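Local coordinates for phage terminase large subunit (Thermus phage P7426, PDB 7KS4), which probably acts as an ATP-driven motor moving viral DNA into empty capsids and as the endonuclease that cuts it, represented here by its N-terminal ATPase domain, at residues Val39-Arg44 with Ser221-Ser226; His24-Ala29 with Trp227-Glu232; Thr184-Asn189 with Phe249-Gly254; Glu205-Ser210 with Ala255-His260. All coordinates share one frame; numbering follows the deposited sequence.

Contact 1. Residues Val39-Arg44 with Ser221-Ser226; sequences VACLGR and SFHAAS. With SO4 (sulfate ion), chain H.
Val39-Leu42 and Ser221-Ala224 pair as parallel strands of a P-loop ATPase sheet, their segment directions differing by 8°; Gly43, just past the first strand, opens the loop that holds ADP. Phe222 N donates a hydrogen bond to Val39 O, and Cys41 N donates one to Phe222 O, at 2.8 Å each. The next bond, Ala224 N to Cys41 O, stretches to 3.3 Å, after which Gly43 N to Ala224 O closes the pairing.

His223 has its CG anti to the backbone N (chi1 -172°), and its CD2 comes to rest 3.2 Å from Cys41 O. Cys41 SG lies in the plane of that imidazole, at its edge, 3.9 Å from His223 CD2, while His223 NE2 is hydrogen-bonded to Ala255 O. On the other face of the sheet, Leu42 CD2 meets Ala224 CB at 3.7 Å, and the edge of the Phe222 ring is turned to Val39 O. Helix 190-197 packs on Val39 and Cys41, helix 25-32 on Leu42 and Phe222.

Beyond the strands, Ser226 OG, which lies beside its own backbone N, donates to a lone pair of Arg44 O in the carbonyl plane, 2.6 Å away.

Contact 2. Residues His24-Ala29 with Trp227-Glu232; sequences HHVQLA and WDVWPE. With SO4 (sulfate ion), chain B.
Val229 lies against both His24 and Val26; the nearest CA atoms, Val26 CA and Val229 CA, are 7.6 Å apart, so that side chains make most of the contact. Van der Waals packing has two points. Val229 CG1, anti to its backbone N (chi1 -172°), approaches His24 ND1 to 3.7 Å, the two side chains crossing at about a right angle; the other branch, Val229 CG2, makes the apolar contact, meeting Val26 CG2 at 4.2 Å.

The aromatic part is an oblique pair: the ring planes of His24 and Trp230 stand at 82°, and His24 CE1 comes 4.0 Å from Trp230 CZ2. On the exposed side, the edge of the His25 ring faces Asp228 O, with His25 CE1 at 3.6 Å.

The polar bonds of His24-Ala29 stay on its own side of the contact. Gln27 OE1 accepts from His24 N at 2.7 Å, nearly straight at 173°, and its NE2 binds N7 of ADP as well as Gly47 O. A sulfate, probably a crystallisation additive, sits by His25, although its very short approach to ND1 is doubtful. Across the contact, Trp230 NE1 is hydrogen-bonded to Gln45 O in the P-loop.

The contact joins the N-terminal end of helix 25-32, where His24 is the N-cap residue, to the short helix 226-229 that follows edge strand 219-224; Val26 also packs on Ala224 of that strand.

Contact 3. Residues Thr184-Asn189 with Phe249-Gly254; sequences TPKGLN and FRQEYG. With SO4 (sulfate ion), chain H.
Gln251 and Glu252, at the end of helix 246-252, supply the side chains that meet the loop Thr184-Gly187. The carbonyl of Gln251 comes first: its O lies 3.5 Å from Pro185 CD, so the proline ring rests at the helix's C-terminal end. From CG outward the Gln251 side chain is extended (chi2 -163°) and brings its amide up to the loop backbone, across the Lys186 side chain at about a right angle. As modelled, Gln251 OE1 is 3.1 Å from Pro185 O, two acceptors, and Gln251 NE2 is likewise 3.1 Å from Gly187 N, two donors. Neither pair is a hydrogen bond, and with like atoms facing like at both ends the modelled rotation of the amide is doubtful.

Glu252 bends at chi2 (-56°), bringing its carboxylate back to the loop. Its OE1 takes Lys186 NZ on the syn side in a 2.9 Å salt bridge, the donor 18° out of the carboxylate plane. The second oxygen, Glu252 OE2, lies 3.3 Å from Thr184 OG1 and forms a long, weak ion pair with Arg44 NE. Tyr253 turns away, its OH weakly bonded to a sulfate.

Thr184 N is bonded to Glu155 OE2, the predicted catalytic glutamate. The loop leaves strand 178-183, which lies between the P-loop strand 37-42 and the Walker B strand 150-153, the strand order characteristic of ASCE ATPases.

Contact 4. Residues Glu205-Ser210 with Ala255-His260; sequences EGIPNS and AEFVSH. With SO4 (sulfate ion), chain F.
Gly206 and Phe257 are joined by the single hydrogen bond between these segments, Phe257 N to Gly206 O, at 2.7 Å and 143° at the hydrogen, with the donor in the carbonyl plane.

Glu205, which begins the first segment, has its OE2 5.1 Å from Glu256 OE2. Two carboxylates so near each other would be expected to repel, and Arg250, whose NH1 is in a salt bridge with Glu256 OE1, probably offsets this. Gly206, at positive phi (87°), brings its bare CA to 3.9 Å from Glu256 CG; a CB there would run into that same CG, which suits glycine. Its O also lies at the edge of the Phe257 ring.

Ile207 comes next, its CG1 meeting the edge of the same ring at Phe257 CD2, 4.1 Å away. The Phe257 CG is anti to its carbonyl carbon (chi1 -70°), and the ring beyond it packs against Tyr192 and Phe195 of helix 190-197, where Ile207 also rests. Pro208 extends the apolar patch, its CD 3.8 Å from Phe257 CB; the same CD also lies close to Phe257 O.

Ile207 to Ser210 form a type II turn. Ile207 O accepts twice within it, from Ser210 N at 3.1 Å and from Ser210 OG at 2.7 Å, which fixes the direction of that carbonyl. Asn209, at the exposed corner, donates from ND2 to a sulfate.

The chemistry therefore implies that the two loops hold together through one backbone bond and the apolar packing round Phe257, while the charge of Glu256 is met by Arg250 and not by Glu205-Ser210.

Contact 1 is the core of the set, a buried strand pairing carried by backbone bonds, and each other contact touches it. Contact 2 joins the helix that precedes strand 37-42 to the one that follows strand 219-224, on the nucleotide side, where packing and rings replace strand hydrogen bonds. Contact 3, also buried, adds a salt bridge across its segments, and Ser226 N of contact 1 probably hydrogen-bonds to its Tyr253 O. Contact 4 is partly buried and lies farther from the chain's centre; its charged pair links it to contact 3 instead of spanning its own segments. Contacts 3 and 4 share the chain running out of helix 246-252, whereas contacts 2 and 4 do not touch.

Contact 1. Residues Val39-Arg44 with Ser221-Ser226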
# COMPACT_ATOMS: atom_id res chain seq x y z
N VAL A 39 7.89 0.58 4.22
CA VAL A 39 7.82 -0.87 4.30
C VAL A 39 7.07 -1.20 5.59
O VAL A 39 7.56 -0.90 6.69
CB VAL A 39 9.22 -1.51 4.30
CG1 VAL A 39 9.11 -3.03 4.16
CG2 VAL A 39 10.08 -0.95 3.17
N ALA A 40 5.90 -1.83 5.46
CA ALA A 40 5.08 -2.16 6.62
C ALA A 40 4.99 -3.68 6.74
O ALA A 40 4.40 -4.35 5.88
CB ALA A 40 3.69 -1.54 6.51
N CYS A 41 5.58 -4.22 7.80
CA CYS A 41 5.48 -5.63 8.13
C CYS A 41 4.48 -5.75 9.26
O CYS A 41 4.81 -5.51 10.43
CB CYS A 41 6.84 -6.20 8.51
SG CYS A 41 6.77 -7.92 9.05
N LEU A 42 3.24 -6.10 8.92
CA LEU A 42 2.13 -6.09 9.87
C LEU A 42 1.35 -7.39 9.75
O LEU A 42 1.23 -7.97 8.67
CB LEU A 42 1.18 -4.88 9.64
CG LEU A 42 1.79 -3.49 9.38
CD1 LEU A 42 0.70 -2.45 9.15
CD2 LEU A 42 2.68 -3.03 10.53
N GLY A 43 0.84 -7.87 10.88
CA GLY A 43 0.03 -9.06 10.88
C GLY A 43 -1.32 -8.83 10.23
O GLY A 43 -1.71 -7.70 9.92
N ARG A 44 -2.05 -9.92 10.03
CA ARG A 44 -3.42 -9.82 9.53
C ARG A 44 -4.25 -8.92 10.42
O ARG A 44 -4.04 -8.85 11.64
CB ARG A 44 -4.07 -11.20 9.45
CG ARG A 44 -3.36 -12.15 8.54
CD ARG A 44 -4.09 -13.47 8.50
NE ARG A 44 -3.48 -14.40 7.54
CZ ARG A 44 -3.95 -15.61 7.28
NH1 ARG A 44 -5.04 -16.06 7.90
NH2 ARG A 44 -3.33 -16.38 6.40
N SER A 221 10.25 2.02 8.08
CA SER A 221 9.59 0.74 8.26
C SER A 221 8.67 0.75 9.48
O SER A 221 8.94 1.42 10.48
CB SER A 221 10.60 -0.39 8.40
OG SER A 221 11.34 -0.53 7.21
N PHE A 222 7.60 -0.03 9.38
CA PHE A 222 6.56 -0.11 10.40
C PHE A 222 6.31 -1.58 10.70
O PHE A 222 6.31 -2.42 9.79
CB PHE A 222 5.28 0.57 9.91
CG PHE A 222 5.53 1.91 9.29
CD1 PHE A 222 5.37 3.07 10.04
CD2 PHE A 222 5.96 2.02 7.98
CE1 PHE A 222 5.61 4.30 9.48
CE2 PHE A 222 6.20 3.25 7.42
CZ PHE A 222 6.02 4.39 8.18
N HIS A 223 6.09 -1.88 11.99
CA HIS A 223 5.92 -3.25 12.45
C HIS A 223 4.79 -3.31 13.46
O HIS A 223 4.70 -2.46 14.35
CB HIS A 223 7.21 -3.79 13.09
CG HIS A 223 7.14 -5.25 13.40
ND1 HIS A 223 7.22 -5.74 14.69
CD2 HIS A 223 6.98 -6.32 12.59
CE1 HIS A 223 7.12 -7.05 14.65
NE2 HIS A 223 6.97 -7.43 13.40
N ALA A 224 3.92 -4.31 13.33
CA ALA A 224 2.86 -4.51 14.30
C ALA A 224 2.30 -5.91 14.15
O ALA A 224 1.98 -6.34 13.04
CB ALA A 224 1.74 -3.47 14.13
N ALA A 225 2.19 -6.62 15.27
CA ALA A 225 1.43 -7.85 15.30
C ALA A 225 -0.06 -7.53 15.24
O ALA A 225 -0.49 -6.41 15.51
CB ALA A 225 1.74 -8.64 16.58
N SER A 226 -0.85 -8.53 14.88
CA SER A 226 -2.30 -8.34 14.86
C SER A 226 -2.79 -7.82 16.20
O SER A 226 -3.68 -6.96 16.26
CB SER A 226 -2.99 -9.64 14.49
OG SER A 226 -2.46 -10.16 13.28
S SO4 H . -8.34 -16.73 9.00
O1 SO4 H . -9.21 -17.68 9.70
O2 SO4 H . -9.13 -15.60 8.54
O3 SO4 H . -7.74 -17.41 7.85
O4 SO4 H . -7.29 -16.25 9.89

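Contact 2. Residues His24-Ala29 with Trp227-Glu232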
# COMPACT_ATOMS: atom_id res chain seq x y z
N HIS A 24 -5.97 4.15 12.56
CA HIS A 24 -5.36 3.69 13.80
C HIS A 24 -3.92 4.19 13.90
O HIS A 24 -3.37 4.78 12.96
CB HIS A 24 -5.39 2.16 13.87
CG HIS A 24 -6.76 1.58 13.75
ND1 HIS A 24 -7.00 0.35 13.18
CD2 HIS A 24 -7.97 2.07 14.11
CE1 HIS A 24 -8.30 0.10 13.20
NE2 HIS A 24 -8.91 1.13 13.76
N HIS A 25 -3.28 3.92 15.04
CA HIS A 25 -1.96 4.49 15.28
C HIS A 25 -0.97 4.04 14.21
O HIS A 25 -0.15 4.84 13.75
CB HIS A 25 -1.46 4.14 16.69
CG HIS A 25 -1.26 2.67 16.93
ND1 HIS A 25 -2.31 1.79 17.08
CD2 HIS A 25 -0.13 1.94 17.08
CE1 HIS A 25 -1.84 0.57 17.29
NE2 HIS A 25 -0.52 0.64 17.31
N VAL A 26 -1.04 2.78 13.79
CA VAL A 26 -0.07 2.28 12.82
C VAL A 26 -0.36 2.84 11.43
O VAL A 26 0.56 3.21 10.69
CB VAL A 26 -0.05 0.75 12.80
CG1 VAL A 26 1.11 0.26 11.91
CG2 VAL A 26 0.09 0.20 14.20
N GLN A 27 -1.64 2.89 11.05
CA GLN A 27 -2.02 3.53 9.80
C GLN A 27 -1.59 4.99 9.79
O GLN A 27 -1.02 5.48 8.80
CB GLN A 27 -3.52 3.42 9.59
CG GLN A 27 -4.03 2.01 9.44
CD GLN A 27 -5.53 1.93 9.53
OE1 GLN A 27 -6.14 2.56 10.40
NE2 GLN A 27 -6.14 1.18 8.62
N LEU A 28 -1.87 5.70 10.88
CA LEU A 28 -1.47 7.10 10.97
C LEU A 28 0.03 7.26 10.80
O LEU A 28 0.50 8.17 10.10
CB LEU A 28 -1.93 7.69 12.30
CG LEU A 28 -1.91 9.21 12.45
CD1 LEU A 28 -2.72 9.89 11.35
CD2 LEU A 28 -2.46 9.57 13.82
N ALA A 29 0.82 6.38 11.42
CA ALA A 29 2.27 6.47 11.27
C ALA A 29 2.68 6.32 9.81
O ALA A 29 3.55 7.06 9.33
CB ALA A 29 2.96 5.41 12.14
N TRP A 227 -2.22 -8.32 17.30
CA TRP A 227 -2.67 -7.93 18.63
C TRP A 227 -2.10 -6.59 19.08
O TRP A 227 -2.56 -6.06 20.09
CB TRP A 227 -2.32 -9.01 19.65
CG TRP A 227 -0.88 -9.39 19.66
CD1 TRP A 227 0.14 -8.70 20.24
CD2 TRP A 227 -0.30 -10.57 19.08
NE1 TRP A 227 1.33 -9.37 20.06
CE2 TRP A 227 1.08 -10.52 19.35
CE3 TRP A 227 -0.81 -11.65 18.36
CZ2 TRP A 227 1.96 -11.52 18.92
CZ3 TRP A 227 0.06 -12.64 17.95
CH2 TRP A 227 1.43 -12.57 18.23
N ASP A 228 -1.10 -6.05 18.37
CA ASP A 228 -0.73 -4.66 18.59
C ASP A 228 -1.83 -3.71 18.13
O ASP A 228 -2.07 -2.67 18.75
CB ASP A 228 0.58 -4.32 17.86
CG ASP A 228 1.78 -5.01 18.46
OD1 ASP A 228 1.82 -5.19 19.70
OD2 ASP A 228 2.70 -5.37 17.70
N VAL A 229 -2.52 -4.06 17.04
CA VAL A 229 -3.63 -3.25 16.56
C VAL A 229 -4.94 -3.62 17.25
O VAL A 229 -5.79 -2.76 17.48
CB VAL A 229 -3.78 -3.38 15.04
CG1 VAL A 229 -4.81 -2.37 14.53
CG2 VAL A 229 -2.42 -3.20 14.34
N TRP A 230 -5.12 -4.91 17.58
CA TRP A 230 -6.32 -5.41 18.23
C TRP A 230 -5.93 -6.06 19.55
O TRP A 230 -5.89 -7.29 19.66
CB TRP A 230 -7.06 -6.40 17.33
CG TRP A 230 -7.54 -5.76 16.06
CD1 TRP A 230 -7.07 -5.98 14.80
CD2 TRP A 230 -8.58 -4.79 15.94
NE1 TRP A 230 -7.76 -5.21 13.90
CE2 TRP A 230 -8.70 -4.47 14.57
CE3 TRP A 230 -9.43 -4.15 16.85
CZ2 TRP A 230 -9.63 -3.54 14.10
CZ3 TRP A 230 -10.36 -3.24 16.38
CH2 TRP A 230 -10.45 -2.94 15.02
N PRO A 231 -5.63 -5.26 20.58
CA PRO A 231 -5.23 -5.85 21.87
C PRO A 231 -6.31 -6.72 22.48
O PRO A 231 -6.00 -7.68 23.20
CB PRO A 231 -4.93 -4.63 22.75
CG PRO A 231 -4.93 -3.44 21.83
CD PRO A 231 -5.78 -3.80 20.66
N GLU A 232 -7.59 -6.40 22.24
CA GLU A 232 -8.66 -7.19 22.83
C GLU A 232 -8.78 -8.57 22.19
O GLU A 232 -9.49 -9.42 22.73
CB GLU A 232 -9.99 -6.43 22.70
CG GLU A 232 -10.56 -6.34 21.28
CD GLU A 232 -10.10 -5.11 20.49
OE1 GLU A 232 -8.97 -4.62 20.71
OE2 GLU A 232 -10.89 -4.65 19.64
S SO4 B . -5.60 2.97 18.19
O1 SO4 B . -4.75 2.07 17.42
O2 SO4 B . -6.97 2.88 17.69
O3 SO4 B . -5.57 2.60 19.60
O4 SO4 B . -5.11 4.34 18.05

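Contact 3. Residues Thr184-Asn189 with Phe249-Gly254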
# COMPACT_ATOMS: atom_id res chain seq x y z
N THR A 184 2.47 -9.38 5.23
CA THR A 184 2.89 -10.25 6.32
C THR A 184 4.19 -10.92 5.91
O THR A 184 4.41 -11.18 4.73
CB THR A 184 1.83 -11.31 6.61
OG1 THR A 184 1.68 -12.15 5.46
CG2 THR A 184 0.49 -10.66 6.95
N PRO A 185 5.10 -11.17 6.85
CA PRO A 185 6.44 -11.64 6.46
C PRO A 185 6.43 -13.09 6.01
O PRO A 185 5.60 -13.90 6.43
CB PRO A 185 7.26 -11.45 7.74
CG PRO A 185 6.26 -11.52 8.85
CD PRO A 185 5.00 -10.91 8.30
N LYS A 186 7.41 -13.42 5.16
CA LYS A 186 7.54 -14.77 4.62
C LYS A 186 9.00 -15.21 4.69
O LYS A 186 9.60 -15.66 3.71
CB LYS A 186 6.99 -14.84 3.20
CG LYS A 186 5.78 -15.73 3.06
CD LYS A 186 4.54 -15.10 3.66
CE LYS A 186 3.32 -15.94 3.41
NZ LYS A 186 2.11 -15.32 3.99
N GLY A 187 9.60 -15.06 5.86
CA GLY A 187 10.98 -15.46 6.05
C GLY A 187 11.96 -14.36 5.70
O GLY A 187 11.62 -13.18 5.53
N LEU A 188 13.21 -14.77 5.57
CA LEU A 188 14.32 -13.83 5.36
C LEU A 188 14.59 -13.73 3.87
O LEU A 188 15.54 -14.30 3.33
CB LEU A 188 15.54 -14.28 6.14
CG LEU A 188 15.26 -14.54 7.62
CD1 LEU A 188 16.52 -15.03 8.31
CD2 LEU A 188 14.73 -13.30 8.32
N ASN A 189 13.72 -12.97 3.19
CA ASN A 189 13.83 -12.73 1.76
C ASN A 189 13.95 -11.23 1.50
O ASN A 189 14.29 -10.47 2.41
CB ASN A 189 12.63 -13.33 1.03
CG ASN A 189 11.32 -12.65 1.39
OD1 ASN A 189 11.27 -11.69 2.15
ND2 ASN A 189 10.23 -13.19 0.85
N PHE A 249 1.58 -19.01 12.85
CA PHE A 249 1.12 -18.07 13.87
C PHE A 249 2.10 -16.92 14.03
O PHE A 249 1.71 -15.74 14.03
CB PHE A 249 0.92 -18.78 15.21
CG PHE A 249 0.68 -17.83 16.35
CD1 PHE A 249 -0.60 -17.44 16.69
CD2 PHE A 249 1.75 -17.31 17.06
CE1 PHE A 249 -0.80 -16.55 17.73
CE2 PHE A 249 1.55 -16.42 18.09
CZ PHE A 249 0.27 -16.04 18.42
N ARG A 250 3.39 -17.23 14.18
CA ARG A 250 4.39 -16.19 14.38
C ARG A 250 4.46 -15.24 13.19
O ARG A 250 4.75 -14.05 13.37
CB ARG A 250 5.77 -16.82 14.63
CG ARG A 250 5.90 -17.54 15.96
CD ARG A 250 7.30 -18.10 16.16
NE ARG A 250 7.46 -18.70 17.49
CZ ARG A 250 7.81 -18.03 18.58
NH1 ARG A 250 8.07 -16.73 18.53
NH2 ARG A 250 7.92 -18.67 19.74
N GLN A 251 4.22 -15.73 11.98
CA GLN A 251 4.29 -14.87 10.80
C GLN A 251 3.01 -14.08 10.60
O GLN A 251 3.05 -12.85 10.44
CB GLN A 251 4.57 -15.69 9.54
CG GLN A 251 5.98 -16.15 9.39
CD GLN A 251 6.27 -16.59 7.96
OE1 GLN A 251 5.36 -16.89 7.19
NE2 GLN A 251 7.55 -16.59 7.60
N GLU A 252 1.87 -14.77 10.54
CA GLU A 252 0.64 -14.11 10.11
C GLU A 252 0.09 -13.18 11.18
O GLU A 252 -0.49 -12.14 10.85
CB GLU A 252 -0.41 -15.16 9.73
CG GLU A 252 0.03 -16.11 8.63
CD GLU A 252 0.45 -15.38 7.36
OE1 GLU A 252 1.47 -15.79 6.77
OE2 GLU A 252 -0.23 -14.41 6.97
N TYR A 253 0.28 -13.52 12.45
CA TYR A 253 -0.18 -12.69 13.55
C TYR A 253 0.95 -11.99 14.28
O TYR A 253 0.84 -10.80 14.58
CB TYR A 253 -0.98 -13.54 14.54
CG TYR A 253 -2.18 -14.18 13.91
CD1 TYR A 253 -3.21 -13.40 13.39
CD2 TYR A 253 -2.30 -15.56 13.82
CE1 TYR A 253 -4.31 -13.97 12.80
CE2 TYR A 253 -3.40 -16.14 13.23
CZ TYR A 253 -4.41 -15.34 12.72
OH TYR A 253 -5.51 -15.92 12.14
N GLY A 254 2.05 -12.70 14.56
CA GLY A 254 3.19 -12.05 15.18
C GLY A 254 3.94 -11.12 14.26
O GLY A 254 4.67 -10.24 14.75
S SO4 H . -8.34 -16.73 9.00
O1 SO4 H . -9.21 -17.68 9.70
O2 SO4 H . -9.13 -15.60 8.54
O3 SO4 H . -7.74 -17.41 7.85
O4 SO4 H . -7.29 -16.25 9.89

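Contact 4. Residues Glu205-Ser210 with Ala255-His260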
# COMPACT_ATOMS: atom_id res chain seq x y z
N GLU A 205 12.13 -8.75 19.37
CA GLU A 205 12.01 -10.17 19.10
C GLU A 205 11.26 -10.39 17.79
O GLU A 205 10.36 -9.62 17.42
CB GLU A 205 11.28 -10.87 20.25
CG GLU A 205 11.19 -12.39 20.11
CD GLU A 205 10.51 -13.04 21.30
OE1 GLU A 205 10.45 -12.42 22.38
OE2 GLU A 205 10.02 -14.19 21.15
N GLY A 206 11.65 -11.44 17.07
CA GLY A 206 11.07 -11.73 15.78
C GLY A 206 11.73 -11.04 14.61
O GLY A 206 11.44 -11.40 13.46
N ILE A 207 12.60 -10.06 14.85
CA ILE A 207 13.29 -9.34 13.78
C ILE A 207 14.79 -9.55 13.92
O ILE A 207 15.45 -8.80 14.65
CB ILE A 207 12.95 -7.84 13.81
CG1 ILE A 207 11.44 -7.60 13.75
CG2 ILE A 207 13.64 -7.12 12.64
CD1 ILE A 207 11.04 -6.15 13.96
N PRO A 208 15.38 -10.55 13.25
CA PRO A 208 16.83 -10.72 13.34
C PRO A 208 17.56 -9.46 12.92
O PRO A 208 17.17 -8.78 11.97
CB PRO A 208 17.11 -11.88 12.36
CG PRO A 208 15.84 -12.63 12.31
CD PRO A 208 14.74 -11.61 12.46
N ASN A 209 18.63 -9.15 13.65
CA ASN A 209 19.51 -8.01 13.39
C ASN A 209 18.86 -6.66 13.67
O ASN A 209 19.46 -5.63 13.37
CB ASN A 209 20.03 -8.02 11.94
CG ASN A 209 21.00 -9.14 11.69
OD1 ASN A 209 20.92 -9.75 10.51
ND2 ASN A 209 21.81 -9.48 12.55
N SER A 210 17.66 -6.64 14.25
CA SER A 210 17.12 -5.38 14.75
C SER A 210 17.97 -4.87 15.91
O SER A 210 18.51 -5.64 16.70
CB SER A 210 15.67 -5.54 15.20
OG SER A 210 15.53 -6.57 16.17
N ALA A 255 3.78 -11.27 12.95
CA ALA A 255 4.55 -10.50 11.97
C ALA A 255 6.05 -10.72 12.18
O ALA A 255 6.86 -9.81 12.00
CB ALA A 255 4.20 -9.01 12.04
N GLU A 256 6.42 -11.94 12.56
CA GLU A 256 7.80 -12.28 12.85
C GLU A 256 8.52 -12.74 11.59
O GLU A 256 7.94 -13.42 10.74
CB GLU A 256 7.89 -13.37 13.92
CG GLU A 256 7.42 -12.90 15.28
CD GLU A 256 7.48 -13.99 16.33
OE1 GLU A 256 8.27 -14.94 16.18
OE2 GLU A 256 6.72 -13.89 17.31
N PHE A 257 9.78 -12.33 11.49
CA PHE A 257 10.69 -12.81 10.45
C PHE A 257 11.40 -14.05 10.98
O PHE A 257 12.23 -13.95 11.89
CB PHE A 257 11.71 -11.74 10.09
CG PHE A 257 11.16 -10.55 9.36
CD1 PHE A 257 10.90 -10.62 8.01
CD2 PHE A 257 10.95 -9.35 10.03
CE1 PHE A 257 10.42 -9.52 7.32
CE2 PHE A 257 10.47 -8.25 9.35
CZ PHE A 257 10.21 -8.33 7.99
N VAL A 258 11.09 -15.21 10.41
CA VAL A 258 11.62 -16.48 10.89
C VAL A 258 12.38 -17.15 9.76
O VAL A 258 11.90 -17.20 8.62
CB VAL A 258 10.49 -17.39 11.42
CG1 VAL A 258 9.68 -16.66 12.49
CG2 VAL A 258 9.57 -17.82 10.29
N SER A 259 13.57 -17.67 10.08
CA SER A 259 14.36 -18.43 9.11
C SER A 259 13.70 -19.78 8.86
O SER A 259 13.75 -20.67 9.72
CB SER A 259 15.79 -18.60 9.62
OG SER A 259 15.80 -19.29 10.85
N HIS A 260 13.08 -19.94 7.70
CA HIS A 260 12.38 -21.18 7.36
C HIS A 260 13.34 -22.37 7.41
O HIS A 260 13.08 -23.42 6.82
CB HIS A 260 11.74 -21.08 5.97
CG HIS A 260 10.56 -20.15 5.91
ND1 HIS A 260 9.64 -20.19 4.89
CD2 HIS A 260 10.16 -19.17 6.75
CE1 HIS A 260 8.72 -19.26 5.10
NE2 HIS A 260 9.01 -18.63 6.22
S SO4 F . 22.31 -12.59 13.25
O1 SO4 F . 21.63 -13.72 12.63
O2 SO4 F . 21.34 -11.76 13.96
O3 SO4 F . 23.31 -13.08 14.21
O4 SO4 F . 22.98 -11.79 12.23